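Uncharacterized protein (Pseudomonas aeruginosa PAO1, PDB 6TCB) is of unknown function but can bind calcium ions, and forms an assembly of two identical chains. Local coordinates at residues Glu5-His10 against Asp34-Ala39; Glu9-Ala14 against Asn42-Ala47; Gly55-Tyr60 against Arg79-Gly84; Arg75-Leu80 against Leu85-Leu90. All coordinates share one frame; numbering follows the deposited sequence. Where two conformers were deposited one is given.

Interaction 1: Glu5-His10 against Asp34-Ala39; sequences ELFEEH and DQAFNA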
loop_
_atom_site.group_PDB
_atom_site.type_symbol
_atom_site.label_atom_id
_atom_site.label_comp_id
_atom_site.label_asym_id
_atom_site.label_seq_id
_atom_site.Cartn_x
_atom_site.Cartn_y
_atom_site.Cartn_z
ATOM N N GLU A 5 19.638 10.698 -6.648
ATOM C CA GLU A 5 20.420 9.571 -7.153
ATOM C C GLU A 5 19.906 8.249 -6.598
ATOM O O GLU A 5 19.851 7.244 -7.317
ATOM C CB GLU A 5 21.893 9.763 -6.791
ATOM N N LEU A 6 19.513 8.231 -5.323
ATOM C CA LEU A 6 18.948 7.021 -4.734
ATOM C C LEU A 6 17.677 6.617 -5.466
ATOM O O LEU A 6 17.491 5.446 -5.825
ATOM C CB LEU A 6 18.656 7.271 -3.258
ATOM C CG LEU A 6 18.211 6.041 -2.476
ATOM C CD1 LEU A 6 19.314 5.024 -2.351
ATOM C CD2 LEU A 6 17.714 6.498 -1.105
ATOM N N PHE A 7 16.795 7.585 -5.705
ATOM C CA PHE A 7 15.562 7.305 -6.431
ATOM C C PHE A 7 15.846 6.897 -7.873
ATOM O O PHE A 7 15.210 5.976 -8.396
ATOM C CB PHE A 7 14.640 8.522 -6.383
ATOM C CG PHE A 7 13.723 8.560 -5.181
ATOM C CD1 PHE A 7 14.056 7.949 -3.985
ATOM C CD2 PHE A 7 12.505 9.194 -5.270
ATOM C CE1 PHE A 7 13.181 7.993 -2.909
ATOM C CE2 PHE A 7 11.628 9.226 -4.209
ATOM C CZ PHE A 7 11.969 8.643 -3.024
ATOM N N GLU A 8 16.817 7.536 -8.524
ATOM C CA GLU A 8 17.120 7.172 -9.905
ATOM C C GLU A 8 17.614 5.736 -10.010
ATOM O O GLU A 8 17.208 4.991 -10.913
ATOM C CB GLU A 8 18.167 8.128 -10.480
ATOM C CG GLU A 8 17.639 9.521 -10.802
ATOM C CD GLU A 8 18.726 10.586 -10.859
ATOM O OE1 GLU A 8 19.928 10.234 -10.877
ATOM O OE2 GLU A 8 18.369 11.783 -10.881
ATOM N N GLU A 9 18.510 5.330 -9.117
ATOM C CA GLU A 9 19.056 3.987 -9.220
ATOM C C GLU A 9 18.015 2.939 -8.858
ATOM O O GLU A 9 17.951 1.879 -9.487
ATOM C CB GLU A 9 20.305 3.851 -8.361
ATOM C CG GLU A 9 21.442 4.752 -8.805
ATOM C CD GLU A 9 22.001 4.449 -10.186
ATOM O OE1 GLU A 9 21.598 3.466 -10.826
ATOM O OE2 GLU A 9 22.879 5.228 -10.612
ATOM N N HIS A 10 17.198 3.201 -7.837
ATOM C CA HIS A 10 16.123 2.265 -7.514
ATOM C C HIS A 10 15.059 2.235 -8.600
ATOM O O HIS A 10 14.434 1.192 -8.805
ATOM C CB HIS A 10 15.569 2.553 -6.126
ATOM C CG HIS A 10 16.458 2.032 -5.045
ATOM N ND1 HIS A 10 16.392 0.733 -4.603
ATOM C CD2 HIS A 10 17.516 2.593 -4.417
ATOM C CE1 HIS A 10 17.331 0.532 -3.692
ATOM N NE2 HIS A 10 18.030 1.643 -3.566
ATOM N N ASP A 34 9.498 6.305 1.427
ATOM C CA ASP A 34 8.967 5.028 0.957
ATOM C C ASP A 34 7.715 5.223 0.107
ATOM O O ASP A 34 7.593 4.661 -0.989
ATOM C CB ASP A 34 8.747 4.036 2.115
ATOM C CG ASP A 34 7.939 4.585 3.295
ATOM O OD1 ASP A 34 7.453 5.741 3.312
ATOM O OD2 ASP A 34 7.792 3.801 4.273
ATOM N N GLN A 35 6.786 6.050 0.577
ATOM C CA GLN A 35 5.577 6.320 -0.195
ATOM C C GLN A 35 5.881 7.207 -1.393
ATOM O O GLN A 35 5.310 7.023 -2.478
ATOM C CB GLN A 35 4.542 6.997 0.701
ATOM C CG GLN A 35 4.120 6.150 1.885
ATOM C CD GLN A 35 2.868 6.672 2.560
ATOM O OE1 GLN A 35 1.783 6.636 1.976
ATOM N NE2 GLN A 35 3.010 7.157 3.789
ATOM N N ALA A 36 6.789 8.165 -1.217
ATOM C CA ALA A 36 7.115 9.094 -2.288
ATOM C C ALA A 36 7.758 8.382 -3.462
ATOM O O ALA A 36 7.599 8.818 -4.606
ATOM C CB ALA A 36 8.041 10.185 -1.760
ATOM N N PHE A 37 8.481 7.287 -3.211
ATOM C CA PHE A 37 9.057 6.553 -4.331
ATOM C C PHE A 37 7.976 6.100 -5.307
ATOM O O PHE A 37 8.228 6.021 -6.512
ATOM C CB PHE A 37 9.910 5.372 -3.848
ATOM C CG PHE A 37 10.665 4.676 -4.955
ATOM C CD1 PHE A 37 11.653 5.348 -5.651
ATOM C CD2 PHE A 37 10.393 3.354 -5.280
ATOM C CE1 PHE A 37 12.349 4.726 -6.667
ATOM C CE2 PHE A 37 11.086 2.719 -6.297
ATOM C CZ PHE A 37 12.057 3.405 -6.988
ATOM N N ASN A 38 6.766 5.799 -4.820
ATOM C CA ASN A 38 5.714 5.423 -5.756
ATOM C C ASN A 38 5.324 6.591 -6.654
ATOM O O ASN A 38 5.048 6.401 -7.846
ATOM C CB ASN A 38 4.499 4.855 -5.034
ATOM C CG ASN A 38 3.686 3.975 -5.935
ATOM O OD1 ASN A 38 4.169 2.945 -6.402
ATOM N ND2 ASN A 38 2.453 4.373 -6.203
ATOM N N ALA A 39 5.321 7.807 -6.107
ATOM C CA ALA A 39 5.055 8.980 -6.937
ATOM C C ALA A 39 6.155 9.173 -7.972
ATOM O O ALA A 39 5.885 9.589 -9.106
ATOM C CB ALA A 39 4.913 10.224 -6.057
#
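Phe7 and Phe37 meet as a T-shaped (edge-to-face) aromatic pair where helix 3-18 packs across helix 33-43, the local axes coming within 11.0 Å and crossing at -61°. The edge of Phe37 points into the face of Phe7: CD1 of Phe37 stands 3.8 Å above the Phe7 ring plane, over its centre, and the two planes are 77° apart. A slightly positive C-H edge against an electron-rich face is a favourable way for two phenylalanines to pack between helices. Phe37 reaches this position because its CG is anti to the backbone N (chi1 -173°), which throws the ring across toward helix 3-18. The two side chains run past each other in opposite directions, so the Phe7 ring finishes over the backbone of the other helix, with its CZ 3.7 Å from the N of Phe37. The small side chain of Ala36 lets that ring settle close, its CE2 lying 4.0 Å from the C of Ala36. Of the His10 side chain it is CB that packs, 3.7 Å from CZ of Phe37, beside that residue's own backbone C, while its imidazole turns away to bond Tyr24 through ND1. Phe29 and Tyr40 enlarge the aromatic cluster around Phe7. The Phe37 edge also meets the backbone of helix 3-18, where CE1 lies 3.6 Å from the carbonyl O of Phe7, which sits in the plane of the Phe37 ring.

Interaction 2: Glu9-Ala14 against Asn42-Ala47; sequences EHLEIA and NARGQA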
loop_
_atom_site.group_PDB
_atom_site.type_symbol
_atom_site.label_atom_id
_atom_site.label_comp_id
_atom_site.label_asym_id
_atom_site.label_seq_id
_atom_site.Cartn_x
_atom_site.Cartn_y
_atom_site.Cartn_z
ATOM N N GLU A 9 18.510 5.330 -9.117
ATOM C CA GLU A 9 19.056 3.987 -9.220
ATOM C C GLU A 9 18.015 2.939 -8.858
ATOM O O GLU A 9 17.951 1.879 -9.487
ATOM C CB GLU A 9 20.305 3.851 -8.361
ATOM C CG GLU A 9 21.442 4.752 -8.805
ATOM C CD GLU A 9 22.001 4.449 -10.186
ATOM O OE1 GLU A 9 21.598 3.466 -10.826
ATOM O OE2 GLU A 9 22.879 5.228 -10.612
ATOM N N HIS A 10 17.198 3.201 -7.837
ATOM C CA HIS A 10 16.123 2.265 -7.514
ATOM C C HIS A 10 15.059 2.235 -8.600
ATOM O O HIS A 10 14.434 1.192 -8.805
ATOM C CB HIS A 10 15.569 2.553 -6.126
ATOM C CG HIS A 10 16.458 2.032 -5.045
ATOM N ND1 HIS A 10 16.392 0.733 -4.603
ATOM C CD2 HIS A 10 17.516 2.593 -4.417
ATOM C CE1 HIS A 10 17.331 0.532 -3.692
ATOM N NE2 HIS A 10 18.030 1.643 -3.566
ATOM N N LEU A 11 14.886 3.328 -9.345
ATOM C CA LEU A 11 14.008 3.282 -10.511
ATOM C C LEU A 11 14.540 2.294 -11.541
ATOM O O LEU A 11 13.767 1.566 -12.170
ATOM C CB LEU A 11 13.879 4.674 -11.132
ATOM C CG LEU A 11 13.285 4.775 -12.542
ATOM C CD1 LEU A 11 11.835 4.381 -12.563
ATOM C CD2 LEU A 11 13.476 6.201 -13.106
ATOM N N GLU A 12 15.860 2.256 -11.733
ATOM C CA GLU A 12 16.427 1.334 -12.713
ATOM C C GLU A 12 16.233 -0.112 -12.277
ATOM O O GLU A 12 15.957 -0.988 -13.099
ATOM C CB GLU A 12 17.894 1.672 -12.975
ATOM C CG GLU A 12 18.090 3.034 -13.638
ATOM C CD GLU A 12 17.411 3.138 -14.995
ATOM O OE1 GLU A 12 17.237 2.092 -15.654
ATOM O OE2 GLU A 12 17.037 4.262 -15.400
ATOM N N ILE A 13 16.330 -0.376 -10.978
ATOM C CA ILE A 13 16.027 -1.709 -10.478
ATOM C C ILE A 13 14.558 -2.045 -10.708
ATOM O O ILE A 13 14.213 -3.117 -11.223
ATOM C CB ILE A 13 16.413 -1.823 -8.994
ATOM C CG1 ILE A 13 17.910 -1.602 -8.813
ATOM C CG2 ILE A 13 15.972 -3.178 -8.481
ATOM C CD1 ILE A 13 18.334 -1.393 -7.372
ATOM N N ALA A 14 13.668 -1.132 -10.315
ATOM C CA ALA A 14 12.244 -1.329 -10.542
ATOM C C ALA A 14 11.944 -1.602 -12.009
ATOM O O ALA A 14 11.181 -2.514 -12.331
ATOM C CB ALA A 14 11.468 -0.093 -10.085
ATOM N N ASN A 42 5.671 6.640 -10.843
ATOM C CA ASN A 42 4.576 7.043 -11.724
ATOM C C ASN A 42 4.946 8.268 -12.548
ATOM O O ASN A 42 4.633 8.332 -13.741
ATOM C CB ASN A 42 3.296 7.259 -10.911
ATOM C CG ASN A 42 2.621 5.948 -10.538
ATOM O OD1 ASN A 42 2.086 5.246 -11.396
ATOM N ND2 ASN A 42 2.653 5.604 -9.268
ATOM N N ALA A 43 5.634 9.235 -11.947
ATOM C CA ALA A 43 6.025 10.419 -12.703
ATOM C C ALA A 43 6.996 10.082 -13.824
ATOM O O ALA A 43 6.967 10.729 -14.880
ATOM C CB ALA A 43 6.661 11.441 -11.761
ATOM N N ARG A 44 7.867 9.087 -13.615
ATOM C CA ARG A 44 8.877 8.703 -14.586
ATOM C C ARG A 44 8.371 7.658 -15.578
ATOM O O ARG A 44 9.180 7.071 -16.307
ATOM C CB ARG A 44 10.132 8.165 -13.889
ATOM C CG ARG A 44 10.753 9.037 -12.812
ATOM C CD ARG A 44 11.291 10.357 -13.327
ATOM N NE ARG A 44 11.787 10.307 -14.697
ATOM C CZ ARG A 44 13.008 9.917 -15.050
ATOM N NH1 ARG A 44 13.356 9.928 -16.330
ATOM N NH2 ARG A 44 13.877 9.507 -14.134
ATOM N N GLY A 45 7.066 7.391 -15.603
ATOM C CA GLY A 45 6.472 6.565 -16.633
ATOM C C GLY A 45 6.352 5.095 -16.307
ATOM O O GLY A 45 6.092 4.294 -17.215
ATOM N N GLN A 46 6.515 4.721 -15.050
ATOM C CA GLN A 46 6.449 3.338 -14.597
ATOM C C GLN A 46 5.227 3.224 -13.698
ATOM O O GLN A 46 5.317 3.434 -12.488
ATOM C CB GLN A 46 7.716 2.975 -13.831
ATOM C CG GLN A 46 8.967 2.966 -14.678
ATOM C CD GLN A 46 8.884 1.966 -15.810
ATOM O OE1 GLN A 46 8.599 0.788 -15.597
ATOM N NE2 GLN A 46 9.147 2.427 -17.020
ATOM N N ALA A 47 4.082 2.892 -14.301
ATOM C CA ALA A 47 2.828 2.824 -13.565
ATOM C C ALA A 47 2.945 1.822 -12.429
ATOM O O ALA A 47 3.315 0.664 -12.642
ATOM C CB ALA A 47 1.704 2.406 -14.514
#
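Leu11, on helix 3-18, spreads its forked end between Arg44 and Gln46, which lie on either side of Gly45 in the Schellman turn that ends helix 33-43. The turn is made by Gly45, whose positive phi takes the chain out of the helix; its N bonds back to the O of Asn42 over 3.2 Å, and Gln46 N reaches Leu41 O. Glycine suits the place because a CB at those backbone angles would press on the preceding carbonyl oxygen.

The firmly packed part is Leu11 itself, a buried side chain whose branched end can touch two neighbours at once. With CG anti to the backbone N (chi1 166°), CD1 lies 3.8 Å from CG of Gln46, and CD2 lies 3.9 Å from CG of Arg44. Leu11 crosses both chains at about a right angle, its methyls meeting their methylene groups. The outer side is looser. Arg44 is solvent-exposed and bent at chi2 and chi3, which folds its guanidinium back until NH2 is 3.5 Å from CD2 of Leu11, a van der Waals touch between a methyl and a charged group that is otherwise on the exposed side. Glu12 OE2, 6.3 Å from Arg44 NH2, is too far for a salt bridge and pairs instead with Lys15.

Inward, Leu11 also rests on Tyr40 and Leu41 of helix 33-43, and Ala14 packs between Leu41 and Tyr24 of strand 24-25. Gln46 leans on Lys15 and Phe18 farther along helix 3-18, just before the chain enters strand 48-53.

Interaction 3: Gly55-Tyr60 against Arg79-Gly84; sequences GFDPVY and RLREAG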
loop_
_atom_site.group_PDB
_atom_site.type_symbol
_atom_site.label_atom_id
_atom_site.label_comp_id
_atom_site.label_asym_id
_atom_site.label_seq_id
_atom_site.Cartn_x
_atom_site.Cartn_y
_atom_site.Cartn_z
ATOM N N GLY A 55 1.950 -5.672 7.576
ATOM C CA GLY A 55 2.330 -4.626 8.490
ATOM C C GLY A 55 3.577 -3.845 8.127
ATOM O O GLY A 55 3.649 -2.645 8.434
ATOM N N PHE A 56 4.572 -4.500 7.513
ATOM C CA PHE A 56 5.892 -3.906 7.328
ATOM C C PHE A 56 6.674 -4.498 6.155
ATOM O O PHE A 56 7.910 -4.559 6.201
ATOM C CB PHE A 56 6.741 -4.084 8.604
ATOM C CG PHE A 56 6.109 -3.521 9.833
ATOM C CD1 PHE A 56 6.267 -2.184 10.150
ATOM C CD2 PHE A 56 5.340 -4.317 10.666
ATOM C CE1 PHE A 56 5.672 -1.658 11.269
ATOM C CE2 PHE A 56 4.742 -3.789 11.790
ATOM C CZ PHE A 56 4.902 -2.460 12.085
ATOM N N ASP A 57 5.987 -4.928 5.100
ATOM C CA ASP A 57 6.669 -5.429 3.908
ATOM C C ASP A 57 6.228 -4.594 2.706
ATOM O O ASP A 57 5.165 -4.854 2.122
ATOM C CB ASP A 57 6.330 -6.916 3.693
ATOM C CG ASP A 57 7.347 -7.670 2.811
ATOM O OD1 ASP A 57 8.334 -7.066 2.329
ATOM O OD2 ASP A 57 7.150 -8.900 2.625
ATOM N N PRO A 58 6.991 -3.571 2.318
ATOM C CA PRO A 58 6.574 -2.675 1.235
ATOM C C PRO A 58 6.982 -3.155 -0.149
ATOM O O PRO A 58 8.018 -3.792 -0.348
ATOM C CB PRO A 58 7.321 -1.376 1.572
ATOM C CG PRO A 58 8.528 -1.820 2.314
ATOM C CD PRO A 58 8.166 -3.071 3.054
ATOM N N VAL A 59 6.152 -2.811 -1.125
ATOM C CA VAL A 59 6.330 -3.292 -2.488
ATOM C C VAL A 59 5.701 -2.307 -3.452
ATOM O O VAL A 59 4.700 -1.656 -3.138
ATOM C CB VAL A 59 5.748 -4.726 -2.616
ATOM C CG1 VAL A 59 4.233 -4.746 -2.346
ATOM C CG2 VAL A 59 6.057 -5.350 -3.947
ATOM N N TYR A 60 6.317 -2.207 -4.625
ATOM C CA TYR A 60 5.883 -1.360 -5.729
ATOM C C TYR A 60 5.486 -2.305 -6.853
ATOM O O TYR A 60 6.315 -3.092 -7.318
ATOM C CB TYR A 60 7.016 -0.406 -6.137
ATOM C CG TYR A 60 7.518 0.383 -4.948
ATOM C CD1 TYR A 60 6.927 1.577 -4.583
ATOM C CD2 TYR A 60 8.550 -0.097 -4.142
ATOM C CE1 TYR A 60 7.351 2.277 -3.468
ATOM C CE2 TYR A 60 8.981 0.606 -3.019
ATOM C CZ TYR A 60 8.365 1.783 -2.685
ATOM O OH TYR A 60 8.832 2.436 -1.565
ATOM N N ARG A 79 6.334 -15.867 6.608
ATOM C CA ARG A 79 6.727 -17.112 7.260
ATOM C C ARG A 79 8.211 -17.389 7.052
ATOM O O ARG A 79 8.899 -17.847 7.976
ATOM C CB ARG A 79 5.879 -18.264 6.723
ATOM C CG ARG A 79 4.389 -18.154 7.040
ATOM C CD ARG A 79 4.157 -17.927 8.526
ATOM N NE ARG A 79 2.778 -18.190 8.927
ATOM C CZ ARG A 79 2.316 -18.030 10.163
ATOM N NH1 ARG A 79 3.121 -17.598 11.125
ATOM N NH2 ARG A 79 1.046 -18.298 10.437
ATOM N N LEU A 80 8.727 -17.139 5.848
ATOM C CA LEU A 80 10.124 -17.437 5.565
ATOM C C LEU A 80 11.059 -16.457 6.249
ATOM O O LEU A 80 12.123 -16.856 6.743
ATOM C CB LEU A 80 10.316 -17.459 4.052
ATOM C CG LEU A 80 9.599 -18.642 3.390
ATOM C CD1 LEU A 80 9.544 -18.412 1.887
ATOM C CD2 LEU A 80 10.276 -19.955 3.714
ATOM N N ARG A 81 10.662 -15.193 6.336
ATOM C CA ARG A 81 11.467 -14.216 7.052
ATOM C C ARG A 81 11.558 -14.579 8.529
ATOM O O ARG A 81 12.636 -14.514 9.128
ATOM C CB ARG A 81 10.851 -12.832 6.875
ATOM C CG ARG A 81 11.674 -11.707 7.504
ATOM C CD ARG A 81 10.979 -10.345 7.340
ATOM N NE ARG A 81 10.774 -9.991 5.937
ATOM C CZ ARG A 81 9.604 -10.026 5.300
ATOM N NH1 ARG A 81 9.554 -9.694 4.015
ATOM N NH2 ARG A 81 8.487 -10.381 5.930
ATOM N N GLU A 82 10.442 -14.964 9.137
ATOM C CA GLU A 82 10.457 -15.359 10.544
ATOM C C GLU A 82 11.382 -16.548 10.769
ATOM O O GLU A 82 11.994 -16.679 11.838
ATOM C CB GLU A 82 9.036 -15.709 10.994
ATOM C CG GLU A 82 8.062 -14.532 10.975
ATOM C CD GLU A 82 6.600 -14.968 10.986
ATOM O OE1 GLU A 82 6.336 -16.170 11.201
ATOM O OE2 GLU A 82 5.715 -14.110 10.767
ATOM N N ALA A 83 11.484 -17.435 9.775
ATOM C CA ALA A 83 12.369 -18.589 9.876
ATOM C C ALA A 83 13.833 -18.217 9.678
ATOM O O ALA A 83 14.696 -19.089 9.812
ATOM C CB ALA A 83 12.002 -19.669 8.856
ATOM N N GLY A 84 14.124 -16.969 9.324
ATOM C CA GLY A 84 15.486 -16.487 9.224
ATOM C C GLY A 84 16.020 -16.301 7.821
ATOM O O GLY A 84 17.200 -15.977 7.674
HETATM O O HOH W 1 5.758 -10.331 4.378
#
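A salt-bridge cluster gathers around the buried carboxylate of Asp57, and Arg81, from the last turns of helix 67-82, supplies one of its cations. NH1 of Arg81 donates to OD2 of Asp57 over 2.9 Å, with an N-H...O angle of 154°. The approach is not the flat, two-pronged kind: carboxylate and guanidinium planes stand 85° apart, and NH1 comes down on OD2 from well above the carboxylate plane. That leaves the bridge to a single N-H, and a water completes the grip by donating to Asp57 OD2 over 2.7 Å and accepting from Arg81 NH2 at 3.1 Å. The same OD2 also receives NE of Arg77, so two arginines and a water hold this one oxygen. Such surroundings would probably favour the charged form of the aspartate.

An arginine suits the place because of its length: the CA atoms of Asp57 and Arg81 are 10.5 Å apart. The chain of Arg81 runs out extended through chi1 and chi2, then bends at chi3 (-60°) to bring NH1 over the carboxylate. The turn also lets NE pair with Glu87 OE2, the strongest partner of Arg81, so acids hold this guanidinium at two places.

Asp57 begins strand 57-62 at a classic beta bulge, where Phe56 and Asp57 both face Leu53 of strand 48-53. Trp25, on strand 24-25, packs against Asp57. The bridge itself ties the start of the sheet's middle strand to the end of helix 67-82.

Interaction 4: Arg75-Leu80 against Leu85-Leu90; sequences RARARL and LGEDAL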
loop_
_atom_site.group_PDB
_atom_site.type_symbol
_atom_site.label_atom_id
_atom_site.label_comp_id
_atom_site.label_asym_id
_atom_site.label_seq_id
_atom_site.Cartn_x
_atom_site.Cartn_y
_atom_site.Cartn_z
ATOM N N ARG A 75 2.327 -13.291 2.432
ATOM C CA ARG A 75 2.073 -14.245 3.512
ATOM C C ARG A 75 3.192 -15.276 3.588
ATOM O O ARG A 75 3.685 -15.603 4.676
ATOM C CB ARG A 75 0.716 -14.927 3.300
ATOM C CG ARG A 75 -0.454 -13.957 3.309
ATOM C CD ARG A 75 -1.792 -14.664 3.200
ATOM N NE ARG A 75 -2.898 -13.712 3.222
ATOM C CZ ARG A 75 -3.734 -13.484 2.210
ATOM N NH1 ARG A 75 -3.617 -14.141 1.059
ATOM N NH2 ARG A 75 -4.706 -12.593 2.364
ATOM N N ALA A 76 3.626 -15.777 2.440
ATOM C CA ALA A 76 4.725 -16.732 2.416
ATOM C C ALA A 76 6.043 -16.077 2.799
ATOM O O ALA A 76 6.840 -16.661 3.541
ATOM C CB ALA A 76 4.839 -17.348 1.020
ATOM N N ARG A 77 6.302 -14.876 2.282
ATOM C CA ARG A 77 7.497 -14.133 2.659
ATOM C C ARG A 77 7.579 -13.955 4.169
ATOM O O ARG A 77 8.660 -14.065 4.754
ATOM C CB ARG A 77 7.470 -12.767 1.964
ATOM C CG ARG A 77 7.711 -12.805 0.462
ATOM C CD ARG A 77 7.406 -11.485 -0.197
ATOM N NE ARG A 77 8.173 -10.378 0.370
ATOM C CZ ARG A 77 9.392 -10.020 -0.016
ATOM N NH1 ARG A 77 10.021 -10.695 -0.966
ATOM N NH2 ARG A 77 9.982 -8.979 0.553
ATOM N N ALA A 78 6.446 -13.677 4.819
ATOM C CA ALA A 78 6.476 -13.455 6.259
ATOM C C ALA A 78 6.890 -14.721 6.994
ATOM O O ALA A 78 7.706 -14.669 7.922
ATOM C CB ALA A 78 5.122 -12.954 6.759
ATOM N N ARG A 79 6.334 -15.867 6.608
ATOM C CA ARG A 79 6.727 -17.112 7.260
ATOM C C ARG A 79 8.211 -17.389 7.052
ATOM O O ARG A 79 8.899 -17.847 7.976
ATOM C CB ARG A 79 5.879 -18.264 6.723
ATOM C CG ARG A 79 4.389 -18.154 7.040
ATOM C CD ARG A 79 4.157 -17.927 8.526
ATOM N NE ARG A 79 2.778 -18.190 8.927
ATOM C CZ ARG A 79 2.316 -18.030 10.163
ATOM N NH1 ARG A 79 3.121 -17.598 11.125
ATOM N NH2 ARG A 79 1.046 -18.298 10.437
ATOM N N LEU A 80 8.727 -17.139 5.848
ATOM C CA LEU A 80 10.124 -17.437 5.565
ATOM C C LEU A 80 11.059 -16.457 6.249
ATOM O O LEU A 80 12.123 -16.856 6.743
ATOM C CB LEU A 80 10.316 -17.459 4.052
ATOM C CG LEU A 80 9.599 -18.642 3.390
ATOM C CD1 LEU A 80 9.544 -18.412 1.887
ATOM C CD2 LEU A 80 10.276 -19.955 3.714
ATOM N N LEU A 85 15.209 -16.481 6.784
ATOM C CA LEU A 85 15.706 -16.286 5.429
ATOM C C LEU A 85 15.917 -14.808 5.136
ATOM O O LEU A 85 15.106 -13.963 5.525
ATOM C CB LEU A 85 14.711 -16.863 4.425
ATOM C CG LEU A 85 14.923 -18.347 4.107
ATOM C CD1 LEU A 85 14.432 -19.212 5.260
ATOM C CD2 LEU A 85 14.249 -18.714 2.782
ATOM N N GLY A 86 17.005 -14.500 4.429
ATOM C CA GLY A 86 17.276 -13.129 4.045
ATOM C C GLY A 86 16.379 -12.658 2.918
ATOM O O GLY A 86 15.805 -13.451 2.169
ATOM N N GLU A 87 16.280 -11.330 2.780
ATOM C CA GLU A 87 15.299 -10.751 1.866
ATOM C C GLU A 87 15.515 -11.221 0.429
ATOM O O GLU A 87 14.548 -11.412 -0.313
ATOM C CB GLU A 87 15.313 -9.219 1.946
ATOM C CG GLU A 87 14.914 -8.624 3.305
ATOM C CD GLU A 87 13.451 -8.856 3.696
ATOM O OE1 GLU A 87 12.532 -8.570 2.892
ATOM O OE2 GLU A 87 13.216 -9.308 4.834
ATOM N N ASP A 88 16.769 -11.414 0.006
ATOM C CA ASP A 88 17.029 -11.782 -1.388
ATOM C C ASP A 88 16.670 -13.231 -1.710
ATOM O O ASP A 88 16.616 -13.590 -2.897
ATOM C CB ASP A 88 18.493 -11.496 -1.741
ATOM N N ALA A 89 16.407 -14.058 -0.698
ATOM C CA ALA A 89 15.947 -15.425 -0.893
ATOM C C ALA A 89 14.437 -15.556 -0.752
ATOM O O ALA A 89 13.896 -16.639 -0.992
ATOM C CB ALA A 89 16.646 -16.361 0.102
ATOM N N LEU A 90 13.739 -14.480 -0.386
ATOM C CA LEU A 90 12.297 -14.576 -0.232
ATOM C C LEU A 90 11.617 -14.555 -1.594
ATOM O O LEU A 90 12.133 -13.957 -2.542
ATOM C CB LEU A 90 11.767 -13.411 0.593
ATOM C CG LEU A 90 12.336 -13.290 2.000
ATOM C CD1 LEU A 90 11.785 -12.026 2.648
ATOM C CD2 LEU A 90 12.037 -14.495 2.869
HETATM O O HOH W 2 12.689 -9.658 -1.363
#
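Leu85 N donates to Leu80 O over 3.1 Å with an angle of 161° at the hydrogen, the long bond of the Schellman motif that closes helix 67-82, with Gly84 at its positive-phi position. The chain then doubles back along the helix through the short 3-10 segment 87-89. Two further polar links join that returning segment to Arg77. A water accepts from Arg77 NH1 at 2.9 Å and donates to the carbonyl O of Glu87 at 2.8 Å, and the carboxylate of Glu87 makes a longer salt bridge, OE1 to Arg77 NH2 at 3.5 Å, with the two charged planes steeply inclined. The main partners of these groups lie outside: Arg77 binds Asp57 through NE and Pro91 O through NH1, and lies against Trp25 in a cation-pi contact, while Glu87 holds Arg81 more closely. Glutamate has the reach for both arginines, its chain folding back at chi2 (-67°).

Around this polar frame the leucines pack. Leu90 is buried and divides its two methyls between Arg77 and Leu80: CD1 lies 4.0 Å above the guanidinium plane of Arg77, offset toward its rim, so an apolar branch covers one charged face while the nitrogens keep their partners in other directions. Leu85 folds over the helix end, its CB beside the carbonyl oxygen that its own N binds, and its CD2 touches the CD2 of Leu80 at 4.3 Å. Closer still is the second branch of Leu90, whose CD2 sits 3.6 Å from CB of Leu80.

The contacts form two groups on opposite sides of the chain's centre, their centres about 20 to 24 Å apart. Interactions 1 and 2, centres about 7 Å apart, share Glu9 and His10 and run along helix 3-18, against helix 33-43 and then the turn that ends it. Interactions 3 and 4, centres about 6 Å apart, share helix 67-82 and are joined by ion pairs of Asp57 and Glu87. Strand 57-62 spans the groups, from Asp57 to Tyr60 at Asp34 and Phe37. The first two close before the others open, and all lie away from the calcium-binding residues. Interactions 1 and 3 both touch the second subunit, placing helix 33-43 and the start of strand 57-62 near the dimer contact.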